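Side-chain contacts in periplasmic binding protein/LacI transcriptional regulator (Shewanella sp. ANA-3, PDB 5OCP), which binds alpha- and beta-L-arabinofuranose as the periplasmic component of an arabinose ABC transporter, probably delivering the sugar to the membrane transporter: residues I219-V222 with D227-K230; A205-G210 with D234-A239. All blocks are in the same frame, centred on the assembly; numbering follows the deposited sequence.

Interaction 1. Residues I219-V222 with D227-K230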
loop_
_atom_site.group_PDB
_atom_site.type_symbol
_atom_site.label_atom_id
_atom_site.label_comp_id
_atom_site.label_asym_id
_atom_site.label_seq_id
_atom_site.Cartn_x
_atom_site.Cartn_y
_atom_site.Cartn_z
ATOM N N ILE A 219 -17.528 -5.081 -2.130
ATOM C CA ILE A 219 -16.406 -4.319 -1.596
ATOM C C ILE A 219 -15.134 -4.935 -2.226
ATOM O O ILE A 219 -14.893 -6.113 -2.067
ATOM C CB ILE A 219 -16.378 -4.378 -0.081
ATOM C CG1 ILE A 219 -17.666 -3.726 0.446
ATOM C CG2 ILE A 219 -15.131 -3.664 0.417
ATOM C CD1 ILE A 219 -17.796 -3.698 1.929
ATOM N N VAL A 220 -14.418 -4.084 -2.969
ATOM C CA VAL A 220 -13.154 -4.467 -3.610
ATOM C C VAL A 220 -12.043 -3.520 -3.194
ATOM O O VAL A 220 -12.277 -2.341 -2.969
ATOM C CB VAL A 220 -13.304 -4.586 -5.082
ATOM C CG1 VAL A 220 -14.406 -5.536 -5.461
ATOM C CG2 VAL A 220 -13.498 -3.224 -5.760
ATOM N N SER A 221 -10.811 -4.011 -3.114
ATOM C CA SER A 221 -9.780 -3.274 -2.415
ATOM C C SER A 221 -8.387 -3.781 -2.814
ATOM O O SER A 221 -8.250 -4.671 -3.695
ATOM C CB SER A 221 -10.026 -3.556 -0.915
ATOM O OG SER A 221 -9.210 -2.771 -0.092
ATOM N N VAL A 222 -7.397 -3.211 -2.156
ATOM C CA VAL A 222 -5.970 -3.650 -2.260
ATOM C C VAL A 222 -5.331 -3.774 -0.903
ATOM O O VAL A 222 -5.507 -2.901 -0.051
ATOM C CB VAL A 222 -5.150 -2.666 -3.144
ATOM C CG1 VAL A 222 -3.707 -3.168 -3.304
ATOM C CG2 VAL A 222 -5.746 -2.553 -4.505
ATOM N N ASP A 227 -6.903 -9.603 8.220
ATOM C CA ASP A 227 -8.237 -9.171 8.641
ATOM C C ASP A 227 -9.184 -9.066 7.446
ATOM O O ASP A 227 -10.425 -9.271 7.574
ATOM C CB ASP A 227 -8.269 -7.877 9.368
ATOM C CG ASP A 227 -7.829 -8.009 10.817
ATOM O OD1 ASP A 227 -7.575 -9.165 11.274
ATOM O OD2 ASP A 227 -7.780 -6.953 11.453
ATOM N N TYR A 228 -8.647 -8.711 6.281
ATOM C CA TYR A 228 -9.528 -8.674 5.085
ATOM C C TYR A 228 -9.885 -10.071 4.550
ATOM O O TYR A 228 -11.023 -10.346 4.066
ATOM C CB TYR A 228 -8.911 -7.793 3.994
ATOM C CG TYR A 228 -9.846 -7.400 2.893
ATOM C CD1 TYR A 228 -10.076 -8.200 1.787
ATOM C CD2 TYR A 228 -10.493 -6.130 2.915
ATOM C CE1 TYR A 228 -10.923 -7.826 0.738
ATOM C CE2 TYR A 228 -11.328 -5.744 1.885
ATOM C CZ TYR A 228 -11.502 -6.526 0.784
ATOM O OH TYR A 228 -12.333 -6.158 -0.228
ATOM N N PHE A 229 -8.922 -11.006 4.588
ATOM C CA PHE A 229 -9.144 -12.373 4.222
ATOM C C PHE A 229 -10.190 -12.969 5.208
ATOM O O PHE A 229 -11.092 -13.672 4.756
ATOM C CB PHE A 229 -7.868 -13.215 4.295
ATOM C CG PHE A 229 -7.076 -13.129 3.024
ATOM C CD1 PHE A 229 -7.342 -13.993 1.948
ATOM C CD2 PHE A 229 -6.034 -12.210 2.916
ATOM C CE1 PHE A 229 -6.676 -13.893 0.758
ATOM C CE2 PHE A 229 -5.327 -12.132 1.724
ATOM C CZ PHE A 229 -5.664 -12.914 0.632
ATOM N N LYS A 230 -10.072 -12.580 6.450
ATOM C CA LYS A 230 -11.101 -12.997 7.454
ATOM C C LYS A 230 -12.526 -12.483 7.092
ATOM O O LYS A 230 -13.481 -13.263 6.977
ATOM C CB LYS A 230 -10.746 -12.572 8.824
ATOM C CG LYS A 230 -11.798 -13.022 9.849
ATOM C CD LYS A 230 -11.283 -12.961 11.288
ATOM C CE LYS A 230 -12.353 -13.447 12.282
ATOM N NZ LYS A 230 -12.930 -14.773 11.873
#

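Interaction 2. Residues A205-G210 with D234-A239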
loop_
_atom_site.group_PDB
_atom_site.type_symbol
_atom_site.label_atom_id
_atom_site.label_comp_id
_atom_site.label_asym_id
_atom_site.label_seq_id
_atom_site.Cartn_x
_atom_site.Cartn_y
_atom_site.Cartn_z
ATOM N N ALA A 205 -19.792 1.059 8.343
ATOM C CA ALA A 205 -20.776 2.083 7.941
ATOM C C ALA A 205 -21.977 1.445 7.210
ATOM O O ALA A 205 -23.150 1.853 7.373
ATOM C CB ALA A 205 -20.149 3.132 7.020
ATOM N N ILE A 206 -21.680 0.478 6.332
ATOM C CA ILE A 206 -22.721 -0.166 5.542
ATOM C C ILE A 206 -23.650 -0.921 6.471
ATOM O O ILE A 206 -24.875 -0.860 6.250
ATOM C CB ILE A 206 -22.074 -1.065 4.480
ATOM C CG1 ILE A 206 -21.413 -0.136 3.445
ATOM C CG2 ILE A 206 -23.074 -1.898 3.737
ATOM C CD1 ILE A 206 -20.482 -0.870 2.431
ATOM N N LYS A 207 -23.082 -1.684 7.398
ATOM C CA LYS A 207 -23.849 -2.414 8.403
ATOM C C LYS A 207 -24.705 -1.449 9.189
ATOM O O LYS A 207 -25.891 -1.764 9.452
ATOM C CB LYS A 207 -22.975 -3.218 9.327
ATOM C CG LYS A 207 -22.460 -4.458 8.589
ATOM C CD LYS A 207 -21.683 -5.270 9.566
ATOM C CE LYS A 207 -21.357 -6.513 8.799
ATOM N NZ LYS A 207 -20.403 -7.288 9.571
ATOM N N GLU A 208 -24.142 -0.337 9.600
ATOM C CA GLU A 208 -24.906 0.612 10.445
ATOM C C GLU A 208 -26.054 1.179 9.658
ATOM O O GLU A 208 -27.078 1.556 10.243
ATOM C CB GLU A 208 -24.023 1.682 11.027
ATOM C CG GLU A 208 -23.032 1.099 12.046
ATOM C CD GLU A 208 -22.082 2.130 12.664
ATOM O OE1 GLU A 208 -22.104 3.335 12.265
ATOM O OE2 GLU A 208 -21.349 1.730 13.609
ATOM N N ALA A 209 -25.938 1.259 8.325
ATOM C CA ALA A 209 -27.021 1.742 7.496
ATOM C C ALA A 209 -28.039 0.654 7.186
ATOM O O ALA A 209 -28.965 0.908 6.441
ATOM C CB ALA A 209 -26.440 2.340 6.208
ATOM N N GLY A 210 -27.900 -0.548 7.750
ATOM C CA GLY A 210 -28.852 -1.649 7.553
ATOM C C GLY A 210 -28.750 -2.387 6.227
ATOM O O GLY A 210 -29.710 -2.968 5.739
ATOM N N ASP A 234 -15.823 -14.531 5.978
ATOM C CA ASP A 234 -17.124 -14.244 6.606
ATOM C C ASP A 234 -18.201 -13.723 5.715
ATOM O O ASP A 234 -19.375 -13.660 6.154
ATOM C CB ASP A 234 -16.936 -13.361 7.846
ATOM C CG ASP A 234 -16.102 -14.072 8.916
ATOM O OD1 ASP A 234 -15.891 -15.338 8.813
ATOM O OD2 ASP A 234 -15.599 -13.367 9.838
ATOM N N GLY A 235 -17.897 -13.362 4.482
ATOM C CA GLY A 235 -18.883 -12.848 3.546
ATOM C C GLY A 235 -19.106 -11.312 3.504
ATOM O O GLY A 235 -19.912 -10.863 2.707
ATOM N N ASP A 236 -18.325 -10.540 4.242
ATOM C CA ASP A 236 -18.527 -9.073 4.383
ATOM C C ASP A 236 -17.833 -8.212 3.338
ATOM O O ASP A 236 -18.172 -7.033 3.142
ATOM C CB ASP A 236 -18.069 -8.624 5.763
ATOM C CG ASP A 236 -19.060 -9.042 6.908
ATOM O OD1 ASP A 236 -20.240 -9.293 6.577
ATOM O OD2 ASP A 236 -18.622 -9.017 8.065
ATOM N N VAL A 237 -16.830 -8.783 2.664
ATOM C CA VAL A 237 -16.146 -8.097 1.524
ATOM C C VAL A 237 -15.858 -9.110 0.416
ATOM O O VAL A 237 -16.017 -10.309 0.634
ATOM C CB VAL A 237 -14.831 -7.472 2.001
ATOM C CG1 VAL A 237 -15.077 -6.432 3.068
ATOM C CG2 VAL A 237 -13.839 -8.518 2.442
ATOM N N ASN A 238 -15.502 -8.640 -0.770
ATOM C CA ASN A 238 -15.504 -9.535 -1.921
ATOM C C ASN A 238 -14.161 -9.898 -2.486
ATOM O O ASN A 238 -13.962 -11.055 -2.791
ATOM C CB ASN A 238 -16.348 -8.992 -2.975
ATOM C CG ASN A 238 -17.789 -8.835 -2.494
ATOM O OD1 ASN A 238 -18.155 -7.797 -1.938
ATOM N ND2 ASN A 238 -18.590 -9.917 -2.624
ATOM N N ALA A 239 -13.287 -8.906 -2.662
ATOM C CA ALA A 239 -12.008 -9.119 -3.457
ATOM C C ALA A 239 -10.954 -8.148 -3.043
ATOM O O ALA A 239 -11.252 -7.013 -2.646
ATOM C CB ALA A 239 -12.207 -9.059 -4.964
#

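Interaction 1. Residues I219-V222 with D227-K230
Tyr-228 reaches from helix 226-234 across to strand 218-221 and meets Ser-221 and Ile-219 with the phenol end of its ring, a compact example of a helix packed on a sheet through one aromatic side chain. The backbones stay well apart, 9.2 Å between the CA atoms of Ser-221 and Tyr-228; with CG anti to the backbone N (chi1 -165°) the ring is directed at the strand, and its length spans the distance. CB of Ser-221 comes up obliquely to the ring, 3.7 Å from CZ of Tyr-228 and 3.5 Å from its OH. OG of Ser-221 has its polar partner elsewhere, hydrogen-bonded to OD1 of Asp-196, so the serine offers the tyrosine mainly its methylene. Ile-219 contributes two atoms: its CG2 methyl lies 3.8 Å from OH of Tyr-228, and its carbonyl O sits at the ring edge, near the ring plane, 3.2 Å from that same hydroxyl. The hydroxyl also makes a weak hydrogen bond to the carbonyl O of Ala-239 on the next strand, a polar partner within buried surroundings. A phenylalanine here would probably keep much of the ring packing but leave the carbonyl of Ala-239 without its hydroxyl mate. Ala-199 of helix 196-208 touches both Ser-221 and Tyr-228. The side chain of Ser-221 is about 8 Å from the bound arabinofuranose, and Asp-223, two residues on, lines the sugar pocket. Strand 218-221, helix 226-234 and strand 239-242 form a beta-alpha-beta crossover of the kind from which the lobes of periplasmic binding proteins are built.

Interaction 2. Residues A205-G210 with D234-A239
Lys-207 and Asp-236 meet at the far ends of their side chains, and the pair illustrates how a surface salt bridge can tie a helix terminus to a loop far along the chain with little buried area, 74 Å² in all. The tight part is small. NZ of Lys-207 donates a hydrogen bond of 2.9 Å to OD2 of Asp-236, arriving from above the carboxylate, 49° out of its plane. OD1 of Asp-236 lies farther from the ammonium, 3.6 Å from NZ, so the grip is one-sided. CE of Lys-207 also comes close, 3.7 Å from OD1 of Asp-236, and the two side chains run at about a right angle to one another. An extended lysine makes this possible: beyond CG the chain is stretched, with chi3 at 174°, which carries the ammonium across a gap of 9.4 Å between the CA atoms of Lys-207 and Asp-236. No other residue of 205-210 touches 234-239. The open side is that of the exposed lysine; Asp-236 is partly exposed, and solvent probably weakens the attraction of the charges. Each partner stands beside a helix end closed by a Schellman motif, at Gly-210 and at Gly-235, both with positive phi. At the former, N of Gly-210 bonds back to O of Lys-207 itself, 2.9 Å away. Inward of the bridge, Ile-206 and Val-237 both rest on Ile-219 of strand 218-221, while Ala-205 and Ala-209 turn to helix 169-183. The salt bridge links the end of helix 196-208 to the loop that leads from helix 226-234 into strand 239-242.

The two contacts contrast interior and surface chemistry in one region of the same lobe, their centres 11 Å apart. Interaction 1 is buried and mostly van der Waals packing, between a strand and the helix that follows it; interaction 2 is a charged pair at the surface, with little packing around it. Along the chain the first is nested within the loop closed by the second. They also share elements: segment 234-239 leads out of the helix of interaction 1 and into strand 239-242, which lies beside strand 218-221 in the sheet. Packing joins them directly, with CE1 of Tyr-228 3.4 Å from CG2 of Val-237, and OD1 of Asn-238 takes a hydrogen bond from N of Ile-219.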